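Local coordinates for protein SusD homolog (Bacteroides thetaiotaomicron VPI-5482, PDB 3IHV) that probably binds sugars at the bacterial outer membrane, helping to capture glycans for uptake, at residues T67-T72 against A505-E510; A222-A227 against E406-W411; V286-I291 against Y328-T333; S324-Q329 against T367-D372; D399-Y404 against Y420-A425. All coordinates share one frame; numbering follows the deposited sequence.

Interaction 1 (T67-T72 against A505-E510); sequences TNSFPT and ATYTEE
Ser69 sets its CB over one face of the Tyr507 ring, 3.7 Å from the ring centroid and only 16° off the normal, a CH-pi contact. On the opposite face Thr506 CG2 sits above the ring centre, so the ring lies between two small side chains. An alanine in place of Tyr507 would probably open a gap between Ser69 CB and Thr506 CG2, leaving both without the surface they share. This is the looser side, where Ser69 and Tyr507 keep partial access to solvent. The buried side is held by a polar bond: Asn68 ND2 gives an almost straight hydrogen bond (177°) to Thr508 OG1 at 2.9 Å, with the acceptor in the amide plane. ND2 also bonds Tyr479 OH while OD1 accepts from Arg470, which together fix the rotation of the amide, and Thr508 OG1 reaches back to Val504 O. Asparagine suits the left-handed backbone conformation of Asn68. The carbonyls Thr67 O and Asn68 O both press on Tyr507 CB, each at 3.3 Å. Here the loop ahead of helix 75-101 docks on the end of short helix 504-507, bringing early and late parts of the SusD fold together.

Interaction 2 (A222-A227 against E406-W411); sequences AAAKTA and EALNEW
Ala224 points its CB into the angle between Leu408 and Trp411, meeting Leu408 CD2 at 3.9 Å and Trp411 CE3 at 3.7 Å. The methyl meets the indole obliquely; CG anti to the backbone N (chi1 168°) starts the ring toward helix 219-232. One turn away on the same helix, Ala407 turns its CB toward helix 219-232, where it meets Ala223 CB at 3.7 Å and rests against the backbone N of Ala224. Lys225 meets the six-membered ring of the indole at CH2: its extended chain crosses the Trp411 side chain at about a right angle, and CE, rather than the charged end, lies 3.8 Å from that atom. The ammonium group is paired within its own helix, in a salt bridge to Glu221. Three alanines at the crossing suit it well, since nothing longer than a methyl stands between the backbones and the two short axes come within 8.2 Å, at a signed angle of -138°. Such close, alanine-lined helix packing is consistent with the TPR clan to which the family belongs. Thr226, turned to the other side toward helix 195-210, bonds Ala222 O through OG1 as well as N, from opposite faces of that carbonyl. No hydrogen bond crosses between the two segments, so the contact is one of shape and apolar burial, with polar groups satisfied within each helix or beyond it.

Interaction 3 (V286-I291 against Y328-T333); sequences VKTTAI and YQYTDT
Val286 crosses the Tyr328 side chain at about a right angle and presses CG1 on two tyrosines. With CG1 anti to the backbone N (chi1 170°), this methyl lies 3.6 Å from Tyr328 CE1 and 3.8 Å from Tyr330 CE2; the latter atom lies in the plane of the Tyr328 ring, at its edge. A branched aliphatic side chain suits the ring carbons, while both hydroxyls bond Asp372. Thr288 runs beside Tyr330 in the same direction and places OG1 at the edge of that ring, while spending the hydroxyl proton on Val286 O. The irregular segment 286-291 runs nearly parallel to strand 325-330, the central strand of the antiparallel sheet 335-337/325-330/367-368, and meets it by a single beta bridge at Thr288 and Tyr330: Tyr330 N bonds Lys287 O at 2.8 Å, Thr289 N bonds Tyr330 O, and a water links Lys287 N to Tyr328 O. The other edge of the strand is taken at Gln329 by Ser336. Lys287 and Gln329 lie side by side, Lys287 CG 3.5 Å from Gln329 OE1, before the lysine runs on and its NZ reaches Ala299 O. A chi1 of 56° aims Thr289 OG1 at Asp332 OD1, to which it donates at 2.7 Å, nearly along the C-O axis. A valine in place of Thr289 would probably leave the Asp332 carboxylate without this donor and freer to turn. Farther on, Ile291 CD1 touches Asp332 O.

Interaction 4 (S324-Q329 against T367-D372); sequences SIANYQ and TPAKWD
Ala326 lays its CB against Ala369 CB at 3.8 Å and, on its own segment, over one face of the Tyr328 ring; a methyl suits this place, close to the backbone of the turn. The Tyr328 hydroxyl then donates to Asp372 OD2 at 2.6 Å, using the anti lone pair, with ring and carboxylate planes 37° apart. OD2 is shared with Tyr330 OH, while Asp372 also serves as N-cap of helix 373-376; these bonds would probably stabilise its negative charge. Ala326 and Thr367 form an antiparallel hydrogen-bonded pair, with Ala326 N to Thr367 O at 2.8 Å, and Ala369 N bonds Ser324 O. Lys370 CE approaches Ser324 OG, and one water joins that hydroxyl to NZ; their stronger partners are Arg320 O and Glu466. Strand 325-330 thus sits between strands 335-337 and 367-368, with Ile325 turned to helix 306-313 and Pro368 to strand 302-304.

Interaction 5 (D399-Y404 against Y420-A425); sequences DVLLLY and YNAINA
Tyr404 brings the one flat group to this contact, and its ring bridges two neighbours: Ala422 CB comes obliquely to CD2 at 3.9 Å, while Ala227 of helix 219-232 packs at CD1, across the ring. CG anti to the backbone N (chi1 -174°) starts the ring in that direction. Ala422 is the centre of the meeting. Its CB also lies 3.5 Å from Leu401 O, directly against the backbone of the other helix; the small methyl lets the backbones come close, and the short axes approach to 8.0 Å, at a signed angle of -147°. Leu401 follows on, its CD1 reaching Ala425 CB at 4.2 Å. On the other flank Leu402 and Ile423 cross at about a right angle, and CD2 of the leucine touches CG1 of the isoleucine at 3.8 Å. Branched aliphatic chains suit this flank because they fill space without asking for hydrogen bonds, and no hydrogen bond crosses between the two segments. Helices 397-412 and 417-430 thus form an antiparallel hairpin, consistent with the TPR clan. Around it, Leu402 also leans on Glu458 and Glu462 of helix 448-463, Leu401 on Val231 of helix 219-232, and Leu403 turns to helix 195-210.

From the N terminus, the loop at 67-72 opens the longest closure: interaction 1 joins the loop before helix 75-101 to the region of helix 504-507, and the other four contacts fall within that span. Next comes 222-227, whose partner 406-411 closes interaction 2 around interactions 3 and 4. Interaction 3 opens at 286-291 and ends on strand 325-330, where interaction 4 begins; they share Tyr328, Gln329 and a water, and Asp372 receives hydroxyls from both. Interaction 5, a short hairpin closure, crosses interaction 2, since both use helix 397-412 and meet at Tyr404. Interactions 2 and 5 tie helices together, whereas interaction 4 joins two strands of the small sheet and interaction 3 docks a loop on it.

Interaction 1 (T67-T72 against A505-E510)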
# COMPACT_ATOMS: atom_id res chain seq x y z
N THR A 67 1.63 6.43 16.38
CA THR A 67 0.74 6.91 17.43
C THR A 67 0.28 8.34 17.20
O THR A 67 -0.42 8.91 18.05
CB THR A 67 1.43 6.84 18.80
OG1 THR A 67 2.65 7.63 18.76
CG2 THR A 67 1.69 5.32 19.21
N ASN A 68 0.67 8.96 16.08
CA ASN A 68 0.26 10.32 15.78
C ASN A 68 0.69 11.34 16.82
O ASN A 68 -0.05 12.25 17.13
CB ASN A 68 -1.24 10.39 15.52
CG ASN A 68 -1.64 9.64 14.27
OD1 ASN A 68 -0.84 9.56 13.32
ND2 ASN A 68 -2.84 9.06 14.26
N SER A 69 1.92 11.21 17.28
CA SER A 69 2.44 12.07 18.34
C SER A 69 3.72 12.78 17.93
O SER A 69 4.48 13.26 18.78
CB SER A 69 2.63 11.25 19.62
OG SER A 69 3.55 10.18 19.45
N PHE A 70 3.91 12.88 16.61
CA PHE A 70 5.11 13.44 16.00
C PHE A 70 4.98 14.92 15.59
O PHE A 70 3.86 15.40 15.35
CB PHE A 70 5.55 12.60 14.79
CG PHE A 70 4.55 12.54 13.66
CD1 PHE A 70 3.49 11.64 13.69
CD2 PHE A 70 4.72 13.36 12.52
CE1 PHE A 70 2.59 11.55 12.65
CE2 PHE A 70 3.82 13.26 11.45
CZ PHE A 70 2.75 12.37 11.52
N PRO A 71 6.12 15.63 15.56
CA PRO A 71 6.17 17.05 15.21
C PRO A 71 6.41 17.27 13.71
O PRO A 71 6.70 16.33 12.98
CB PRO A 71 7.36 17.54 16.01
CG PRO A 71 8.29 16.41 15.96
CD PRO A 71 7.42 15.18 16.11
N THR A 72 6.29 18.52 13.27
CA THR A 72 6.49 18.87 11.87
C THR A 72 7.92 18.60 11.37
O THR A 72 8.15 18.55 10.18
CB THR A 72 6.23 20.33 11.62
OG1 THR A 72 7.14 21.10 12.44
CG2 THR A 72 4.75 20.72 11.91
N ALA A 505 -4.89 6.44 20.09
CA ALA A 505 -6.05 7.26 20.54
C ALA A 505 -5.69 8.43 21.46
O ALA A 505 -6.42 9.41 21.53
CB ALA A 505 -7.13 6.41 21.24
N THR A 506 -4.61 8.33 22.22
CA THR A 506 -4.21 9.41 23.10
C THR A 506 -3.90 10.70 22.34
O THR A 506 -4.25 11.79 22.79
CB THR A 506 -2.96 8.96 23.90
OG1 THR A 506 -3.30 7.80 24.63
CG2 THR A 506 -2.40 10.04 24.85
N TYR A 507 -3.32 10.58 21.16
CA TYR A 507 -2.77 11.74 20.44
C TYR A 507 -3.47 12.15 19.15
O TYR A 507 -3.30 13.28 18.69
CB TYR A 507 -1.32 11.41 20.09
CG TYR A 507 -0.49 11.01 21.29
CD1 TYR A 507 -0.01 11.98 22.17
CD2 TYR A 507 -0.17 9.68 21.54
CE1 TYR A 507 0.73 11.64 23.24
CE2 TYR A 507 0.62 9.33 22.62
CZ TYR A 507 1.07 10.32 23.45
OH TYR A 507 1.82 10.05 24.56
N THR A 508 -4.23 11.23 18.53
CA THR A 508 -4.90 11.49 17.25
C THR A 508 -5.89 12.62 17.42
O THR A 508 -6.74 12.60 18.32
CB THR A 508 -5.60 10.25 16.69
OG1 THR A 508 -4.61 9.23 16.49
CG2 THR A 508 -6.29 10.54 15.37
N GLU A 509 -5.74 13.64 16.57
CA GLU A 509 -6.53 14.86 16.69
C GLU A 509 -7.35 15.10 15.45
O GLU A 509 -6.87 15.06 14.33
CB GLU A 509 -5.57 16.03 16.96
CG GLU A 509 -6.23 17.40 17.18
CD GLU A 509 -5.22 18.50 17.57
OE1 GLU A 509 -4.08 18.19 18.01
OE2 GLU A 509 -5.61 19.69 17.46
N GLU A 510 -8.63 15.37 15.66
CA GLU A 510 -9.53 15.57 14.54
C GLU A 510 -9.15 16.85 13.83
O GLU A 510 -8.93 17.86 14.46
CB GLU A 510 -10.97 15.68 15.03
CG GLU A 510 -11.96 15.63 13.90
CD GLU A 510 -13.38 15.57 14.40
OE1 GLU A 510 -13.68 16.02 15.54
OE2 GLU A 510 -14.21 15.05 13.64

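Interaction 2 (A222-A227 against E406-W411)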
# COMPACT_ATOMS: atom_id res chain seq x y z
N ALA A 222 -16.54 8.35 -12.51
CA ALA A 222 -15.29 8.15 -13.25
C ALA A 222 -14.59 6.89 -12.75
O ALA A 222 -14.05 6.09 -13.53
CB ALA A 222 -14.38 9.39 -13.14
N ALA A 223 -14.56 6.70 -11.43
CA ALA A 223 -13.93 5.51 -10.84
C ALA A 223 -14.64 4.24 -11.38
O ALA A 223 -14.01 3.26 -11.80
CB ALA A 223 -14.03 5.57 -9.30
N ALA A 224 -15.96 4.26 -11.33
CA ALA A 224 -16.76 3.12 -11.77
C ALA A 224 -16.55 2.83 -13.26
O ALA A 224 -16.43 1.68 -13.65
CB ALA A 224 -18.25 3.35 -11.48
N LYS A 225 -16.56 3.87 -14.10
CA LYS A 225 -16.37 3.68 -15.55
C LYS A 225 -14.97 3.14 -15.88
O LYS A 225 -14.82 2.31 -16.79
CB LYS A 225 -16.67 4.95 -16.30
CG LYS A 225 -18.16 5.24 -16.28
CD LYS A 225 -18.56 6.45 -17.09
CE LYS A 225 -20.08 6.51 -17.19
NZ LYS A 225 -20.50 7.64 -18.04
N THR A 226 -13.97 3.63 -15.18
CA THR A 226 -12.61 3.17 -15.36
C THR A 226 -12.49 1.70 -14.95
O THR A 226 -11.96 0.87 -15.69
CB THR A 226 -11.65 4.04 -14.56
OG1 THR A 226 -11.83 5.39 -14.97
CG2 THR A 226 -10.19 3.62 -14.82
N ALA A 227 -12.98 1.37 -13.75
CA ALA A 227 -12.92 -0.04 -13.29
C ALA A 227 -13.68 -0.96 -14.24
O ALA A 227 -13.23 -2.08 -14.50
CB ALA A 227 -13.48 -0.19 -11.89
N GLU A 406 -17.71 -0.30 -4.64
CA GLU A 406 -17.87 0.91 -3.82
C GLU A 406 -18.35 2.09 -4.67
O GLU A 406 -19.32 2.76 -4.36
CB GLU A 406 -16.54 1.27 -3.12
CG GLU A 406 -16.61 2.52 -2.28
CD GLU A 406 -15.29 2.90 -1.65
OE1 GLU A 406 -14.29 2.12 -1.76
OE2 GLU A 406 -15.29 3.97 -1.00
N ALA A 407 -17.65 2.32 -5.78
CA ALA A 407 -17.95 3.49 -6.63
C ALA A 407 -19.30 3.38 -7.31
O ALA A 407 -20.04 4.39 -7.41
CB ALA A 407 -16.83 3.69 -7.70
N LEU A 408 -19.65 2.19 -7.80
CA LEU A 408 -20.98 2.01 -8.36
C LEU A 408 -22.07 2.37 -7.35
O LEU A 408 -23.04 3.06 -7.68
CB LEU A 408 -21.19 0.56 -8.82
CG LEU A 408 -20.51 0.16 -10.14
CD1 LEU A 408 -20.54 -1.36 -10.29
CD2 LEU A 408 -21.24 0.86 -11.28
N ASN A 409 -21.90 1.91 -6.12
CA ASN A 409 -22.91 2.15 -5.08
C ASN A 409 -22.98 3.63 -4.77
O ASN A 409 -24.07 4.16 -4.57
CB ASN A 409 -22.56 1.34 -3.83
CG ASN A 409 -23.54 1.52 -2.72
OD1 ASN A 409 -24.73 1.30 -2.89
ND2 ASN A 409 -23.03 1.85 -1.53
N GLU A 410 -21.83 4.30 -4.76
CA GLU A 410 -21.83 5.73 -4.48
C GLU A 410 -22.49 6.51 -5.61
O GLU A 410 -23.34 7.40 -5.40
CB GLU A 410 -20.40 6.24 -4.28
CG GLU A 410 -19.66 5.69 -3.09
CD GLU A 410 -20.26 6.04 -1.72
OE1 GLU A 410 -21.04 7.05 -1.61
OE2 GLU A 410 -19.92 5.30 -0.77
N TRP A 411 -22.10 6.19 -6.85
CA TRP A 411 -22.67 6.89 -8.01
C TRP A 411 -24.18 6.67 -8.22
O TRP A 411 -24.96 7.64 -8.41
CB TRP A 411 -21.86 6.50 -9.24
CG TRP A 411 -22.40 6.85 -10.52
CD1 TRP A 411 -23.08 7.99 -10.86
CD2 TRP A 411 -22.22 6.11 -11.73
NE1 TRP A 411 -23.39 7.95 -12.19
CE2 TRP A 411 -22.85 6.82 -12.75
CE3 TRP A 411 -21.56 4.91 -12.03
CZ2 TRP A 411 -22.90 6.36 -14.07
CZ3 TRP A 411 -21.60 4.44 -13.33
CH2 TRP A 411 -22.25 5.18 -14.35

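Interaction 3 (V286-I291 against Y328-T333)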
# COMPACT_ATOMS: atom_id res chain seq x y z
N VAL A 286 6.07 -11.98 11.06
CA VAL A 286 5.68 -12.79 12.20
C VAL A 286 6.88 -12.71 13.12
O VAL A 286 8.02 -12.80 12.65
CB VAL A 286 5.39 -14.24 11.78
CG1 VAL A 286 5.24 -15.12 13.02
CG2 VAL A 286 4.12 -14.27 10.93
N LYS A 287 6.66 -12.54 14.43
CA LYS A 287 7.76 -12.47 15.38
C LYS A 287 8.57 -13.75 15.30
O LYS A 287 8.04 -14.84 15.46
CB LYS A 287 7.20 -12.23 16.79
CG LYS A 287 8.23 -11.94 17.86
CD LYS A 287 8.94 -10.63 17.64
CE LYS A 287 9.51 -10.01 18.91
NZ LYS A 287 10.05 -8.62 18.61
N THR A 288 9.88 -13.59 15.05
CA THR A 288 10.81 -14.71 14.81
C THR A 288 12.19 -14.44 15.37
O THR A 288 12.75 -13.34 15.18
CB THR A 288 10.95 -14.87 13.26
OG1 THR A 288 9.66 -14.93 12.65
CG2 THR A 288 11.83 -16.09 12.84
N THR A 289 12.76 -15.41 16.08
CA THR A 289 14.10 -15.25 16.61
C THR A 289 15.17 -15.54 15.56
O THR A 289 14.97 -16.30 14.63
CB THR A 289 14.39 -16.25 17.73
OG1 THR A 289 14.17 -17.58 17.23
CG2 THR A 289 13.50 -16.01 18.94
N ALA A 290 16.32 -14.89 15.74
CA ALA A 290 17.48 -15.15 14.93
C ALA A 290 18.05 -16.47 15.45
O ALA A 290 18.01 -16.72 16.67
CB ALA A 290 18.51 -13.99 15.10
N ILE A 291 18.51 -17.31 14.51
CA ILE A 291 19.20 -18.56 14.76
C ILE A 291 20.54 -18.46 14.00
O ILE A 291 20.53 -18.40 12.77
CB ILE A 291 18.45 -19.76 14.20
CG1 ILE A 291 17.07 -19.89 14.84
CG2 ILE A 291 19.27 -21.04 14.48
CD1 ILE A 291 16.25 -21.06 14.19
N TYR A 328 0.69 -16.52 16.47
CA TYR A 328 1.85 -17.33 16.83
C TYR A 328 3.10 -16.57 16.51
O TYR A 328 3.07 -15.60 15.77
CB TYR A 328 1.85 -18.61 15.97
CG TYR A 328 1.85 -18.36 14.47
CD1 TYR A 328 3.05 -18.15 13.77
CD2 TYR A 328 0.66 -18.28 13.74
CE1 TYR A 328 3.07 -17.92 12.41
CE2 TYR A 328 0.67 -18.03 12.38
CZ TYR A 328 1.89 -17.86 11.70
OH TYR A 328 1.92 -17.59 10.35
N GLN A 329 4.22 -17.08 17.02
CA GLN A 329 5.54 -16.56 16.72
C GLN A 329 6.45 -17.79 16.59
O GLN A 329 6.06 -18.90 16.92
CB GLN A 329 6.06 -15.70 17.90
CG GLN A 329 6.19 -16.42 19.25
CD GLN A 329 6.82 -15.48 20.27
OE1 GLN A 329 7.71 -14.70 19.91
NE2 GLN A 329 6.31 -15.48 21.50
N TYR A 330 7.67 -17.58 16.13
CA TYR A 330 8.63 -18.65 15.99
C TYR A 330 9.75 -18.40 17.02
O TYR A 330 10.39 -17.34 16.99
CB TYR A 330 9.23 -18.64 14.60
CG TYR A 330 8.23 -18.95 13.53
CD1 TYR A 330 7.70 -20.23 13.40
CD2 TYR A 330 7.80 -17.96 12.67
CE1 TYR A 330 6.75 -20.51 12.39
CE2 TYR A 330 6.88 -18.24 11.67
CZ TYR A 330 6.34 -19.51 11.54
OH TYR A 330 5.42 -19.77 10.53
N THR A 331 9.96 -19.38 17.89
CA THR A 331 11.02 -19.36 18.88
C THR A 331 12.20 -20.13 18.24
O THR A 331 12.11 -20.59 17.09
CB THR A 331 10.57 -20.09 20.19
OG1 THR A 331 10.48 -21.49 19.95
CG2 THR A 331 9.22 -19.57 20.65
N ASP A 332 13.31 -20.27 18.95
CA ASP A 332 14.43 -21.01 18.38
C ASP A 332 14.02 -22.45 17.97
O ASP A 332 14.54 -22.97 17.00
CB ASP A 332 15.61 -21.08 19.35
CG ASP A 332 16.32 -19.74 19.53
OD1 ASP A 332 15.83 -18.72 19.01
OD2 ASP A 332 17.38 -19.72 20.19
N THR A 333 13.09 -23.07 18.68
CA THR A 333 12.71 -24.45 18.40
C THR A 333 11.32 -24.72 17.80
O THR A 333 11.11 -25.81 17.23
CB THR A 333 12.78 -25.27 19.68
OG1 THR A 333 12.01 -24.61 20.68
CG2 THR A 333 14.21 -25.39 20.16
O HOH W 1 3.98 -12.95 15.38

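Interaction 4 (S324-Q329 against T367-D372)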
# COMPACT_ATOMS: atom_id res chain seq x y z
N SER A 324 -4.22 -14.16 7.09
CA SER A 324 -3.89 -12.76 7.29
C SER A 324 -3.30 -12.38 8.64
O SER A 324 -2.46 -11.46 8.73
CB SER A 324 -5.16 -11.92 7.07
OG SER A 324 -5.63 -12.05 5.73
N ILE A 325 -3.68 -13.13 9.68
CA ILE A 325 -3.34 -12.81 11.08
C ILE A 325 -2.66 -13.99 11.75
O ILE A 325 -3.18 -15.12 11.68
CB ILE A 325 -4.59 -12.43 11.89
CG1 ILE A 325 -5.33 -11.25 11.26
CG2 ILE A 325 -4.26 -12.11 13.35
CD1 ILE A 325 -6.69 -10.88 11.92
N ALA A 326 -1.51 -13.72 12.37
CA ALA A 326 -0.71 -14.71 13.06
C ALA A 326 -0.92 -14.61 14.56
O ALA A 326 -0.60 -13.59 15.15
CB ALA A 326 0.79 -14.54 12.76
N ASN A 327 -1.44 -15.67 15.15
CA ASN A 327 -1.60 -15.73 16.61
C ASN A 327 -0.42 -16.47 17.22
O ASN A 327 -0.48 -16.90 18.38
CB ASN A 327 -2.92 -16.43 16.96
CG ASN A 327 -2.96 -17.90 16.57
OD1 ASN A 327 -2.07 -18.42 15.88
ND2 ASN A 327 -3.99 -18.60 17.04
N TYR A 328 0.69 -16.52 16.47
CA TYR A 328 1.85 -17.33 16.83
C TYR A 328 3.10 -16.57 16.51
O TYR A 328 3.07 -15.60 15.77
CB TYR A 328 1.85 -18.61 15.97
CG TYR A 328 1.85 -18.36 14.47
CD1 TYR A 328 3.05 -18.15 13.77
CD2 TYR A 328 0.66 -18.28 13.74
CE1 TYR A 328 3.07 -17.92 12.41
CE2 TYR A 328 0.67 -18.03 12.38
CZ TYR A 328 1.89 -17.86 11.70
OH TYR A 328 1.92 -17.59 10.35
N GLN A 329 4.22 -17.08 17.02
CA GLN A 329 5.54 -16.56 16.72
C GLN A 329 6.45 -17.79 16.59
O GLN A 329 6.06 -18.90 16.92
CB GLN A 329 6.06 -15.70 17.90
CG GLN A 329 6.19 -16.42 19.25
CD GLN A 329 6.82 -15.48 20.27
OE1 GLN A 329 7.71 -14.70 19.91
NE2 GLN A 329 6.31 -15.48 21.50
N THR A 367 0.33 -10.56 14.97
CA THR A 367 0.92 -9.81 13.86
C THR A 367 0.21 -10.19 12.56
O THR A 367 -0.62 -11.11 12.53
CB THR A 367 2.41 -10.17 13.69
OG1 THR A 367 2.54 -11.58 13.36
CG2 THR A 367 3.19 -9.86 14.97
N PRO A 368 0.53 -9.49 11.47
CA PRO A 368 0.07 -10.04 10.20
C PRO A 368 0.77 -11.38 9.96
O PRO A 368 1.86 -11.63 10.51
CB PRO A 368 0.57 -8.99 9.18
CG PRO A 368 0.92 -7.75 9.99
CD PRO A 368 1.26 -8.22 11.33
N ALA A 369 0.16 -12.25 9.15
CA ALA A 369 0.76 -13.53 8.75
C ALA A 369 1.03 -13.57 7.25
O ALA A 369 1.59 -14.53 6.74
CB ALA A 369 -0.14 -14.69 9.13
N LYS A 370 0.65 -12.51 6.53
CA LYS A 370 0.83 -12.45 5.07
C LYS A 370 2.29 -12.54 4.64
O LYS A 370 2.57 -13.04 3.55
CB LYS A 370 0.22 -11.17 4.54
CG LYS A 370 -1.28 -11.18 4.66
CD LYS A 370 -1.94 -9.91 4.14
CE LYS A 370 -3.46 -10.12 4.01
NZ LYS A 370 -4.28 -8.93 3.54
N TRP A 371 3.18 -12.01 5.47
CA TRP A 371 4.61 -11.99 5.16
C TRP A 371 5.43 -12.84 6.13
O TRP A 371 6.53 -12.48 6.54
CB TRP A 371 5.12 -10.54 4.98
CG TRP A 371 4.23 -9.80 4.02
CD1 TRP A 371 4.28 -9.86 2.65
CD2 TRP A 371 3.08 -8.98 4.34
NE1 TRP A 371 3.24 -9.13 2.10
CE2 TRP A 371 2.53 -8.55 3.11
CE3 TRP A 371 2.54 -8.50 5.53
CZ2 TRP A 371 1.40 -7.72 3.04
CZ3 TRP A 371 1.41 -7.67 5.47
CH2 TRP A 371 0.87 -7.28 4.22
N ASP A 372 4.88 -14.02 6.44
CA ASP A 372 5.54 -15.01 7.25
C ASP A 372 6.68 -15.69 6.44
O ASP A 372 6.46 -16.65 5.67
CB ASP A 372 4.53 -16.02 7.74
CG ASP A 372 5.13 -17.04 8.65
OD1 ASP A 372 6.38 -17.25 8.60
OD2 ASP A 372 4.35 -17.66 9.38
O HOH W 2 -6.81 -9.74 4.68
O HOH W 1 3.98 -12.95 15.38

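Interaction 5 (D399-Y404 against Y420-A425)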
# COMPACT_ATOMS: atom_id res chain seq x y z
N ASP A 399 -8.64 -5.39 -4.90
CA ASP A 399 -8.82 -3.99 -4.42
C ASP A 399 -9.65 -3.26 -5.47
O ASP A 399 -10.66 -2.57 -5.16
CB ASP A 399 -7.41 -3.40 -4.25
CG ASP A 399 -7.37 -2.05 -3.53
OD1 ASP A 399 -8.40 -1.35 -3.41
OD2 ASP A 399 -6.25 -1.67 -3.10
N VAL A 400 -9.30 -3.45 -6.74
CA VAL A 400 -10.04 -2.80 -7.81
C VAL A 400 -11.48 -3.32 -7.89
O VAL A 400 -12.40 -2.51 -8.05
CB VAL A 400 -9.35 -2.92 -9.19
CG1 VAL A 400 -10.19 -2.17 -10.25
CG2 VAL A 400 -7.89 -2.37 -9.14
N LEU A 401 -11.70 -4.62 -7.72
CA LEU A 401 -13.09 -5.12 -7.71
C LEU A 401 -13.87 -4.44 -6.58
O LEU A 401 -15.01 -4.02 -6.77
CB LEU A 401 -13.18 -6.64 -7.54
CG LEU A 401 -12.73 -7.46 -8.75
CD1 LEU A 401 -12.65 -8.98 -8.44
CD2 LEU A 401 -13.62 -7.20 -9.96
N LEU A 402 -13.24 -4.33 -5.42
CA LEU A 402 -13.96 -3.71 -4.28
C LEU A 402 -14.21 -2.21 -4.56
O LEU A 402 -15.28 -1.68 -4.22
CB LEU A 402 -13.20 -3.92 -2.99
CG LEU A 402 -13.13 -5.38 -2.51
CD1 LEU A 402 -12.38 -5.53 -1.19
CD2 LEU A 402 -14.53 -5.96 -2.36
N LEU A 403 -13.24 -1.54 -5.21
CA LEU A 403 -13.42 -0.12 -5.58
C LEU A 403 -14.56 0.04 -6.57
O LEU A 403 -15.32 1.03 -6.51
CB LEU A 403 -12.14 0.46 -6.19
CG LEU A 403 -10.99 0.67 -5.21
CD1 LEU A 403 -9.71 1.02 -5.97
CD2 LEU A 403 -11.37 1.81 -4.21
N TYR A 404 -14.65 -0.90 -7.51
CA TYR A 404 -15.73 -0.89 -8.49
C TYR A 404 -17.08 -0.97 -7.79
O TYR A 404 -17.99 -0.16 -8.03
CB TYR A 404 -15.50 -2.05 -9.45
CG TYR A 404 -16.44 -2.17 -10.65
CD1 TYR A 404 -16.92 -1.04 -11.31
CD2 TYR A 404 -16.76 -3.42 -11.17
CE1 TYR A 404 -17.75 -1.16 -12.43
CE2 TYR A 404 -17.56 -3.54 -12.28
CZ TYR A 404 -18.05 -2.41 -12.92
OH TYR A 404 -18.86 -2.54 -14.03
N TYR A 420 -22.66 -6.02 -6.97
CA TYR A 420 -22.75 -7.29 -6.27
C TYR A 420 -21.80 -8.34 -6.83
O TYR A 420 -21.15 -9.07 -6.09
CB TYR A 420 -24.18 -7.82 -6.31
CG TYR A 420 -25.02 -7.39 -5.14
CD1 TYR A 420 -24.83 -8.00 -3.91
CD2 TYR A 420 -26.03 -6.44 -5.26
CE1 TYR A 420 -25.63 -7.65 -2.83
CE2 TYR A 420 -26.83 -6.11 -4.19
CZ TYR A 420 -26.60 -6.71 -2.98
OH TYR A 420 -27.37 -6.41 -1.89
N ASN A 421 -21.71 -8.43 -8.16
CA ASN A 421 -20.83 -9.42 -8.77
C ASN A 421 -19.37 -9.19 -8.41
O ASN A 421 -18.64 -10.16 -8.18
CB ASN A 421 -21.02 -9.47 -10.31
CG ASN A 421 -22.35 -10.07 -10.74
OD1 ASN A 421 -23.03 -10.77 -9.98
ND2 ASN A 421 -22.74 -9.79 -11.97
N ALA A 422 -18.97 -7.92 -8.34
CA ALA A 422 -17.58 -7.57 -8.05
C ALA A 422 -17.22 -7.93 -6.62
O ALA A 422 -16.23 -8.65 -6.37
CB ALA A 422 -17.33 -6.07 -8.31
N ILE A 423 -18.06 -7.51 -5.67
CA ILE A 423 -17.82 -7.84 -4.24
C ILE A 423 -17.96 -9.36 -3.97
O ILE A 423 -17.14 -9.94 -3.25
CB ILE A 423 -18.62 -6.97 -3.23
CG1 ILE A 423 -18.09 -7.26 -1.81
CG2 ILE A 423 -20.14 -7.17 -3.34
CD1 ILE A 423 -18.34 -6.17 -0.79
N ASN A 424 -18.94 -10.01 -4.59
CA ASN A 424 -19.13 -11.47 -4.39
C ASN A 424 -17.99 -12.29 -4.99
O ASN A 424 -17.65 -13.34 -4.44
CB ASN A 424 -20.51 -11.91 -4.81
CG ASN A 424 -21.58 -11.48 -3.82
OD1 ASN A 424 -21.28 -11.25 -2.65
ND2 ASN A 424 -22.81 -11.35 -4.30
N ALA A 425 -17.32 -11.79 -6.04
CA ALA A 425 -16.16 -12.51 -6.58
C ALA A 425 -15.09 -12.56 -5.52
O ALA A 425 -14.45 -13.62 -5.30
CB ALA A 425 -15.60 -11.85 -7.84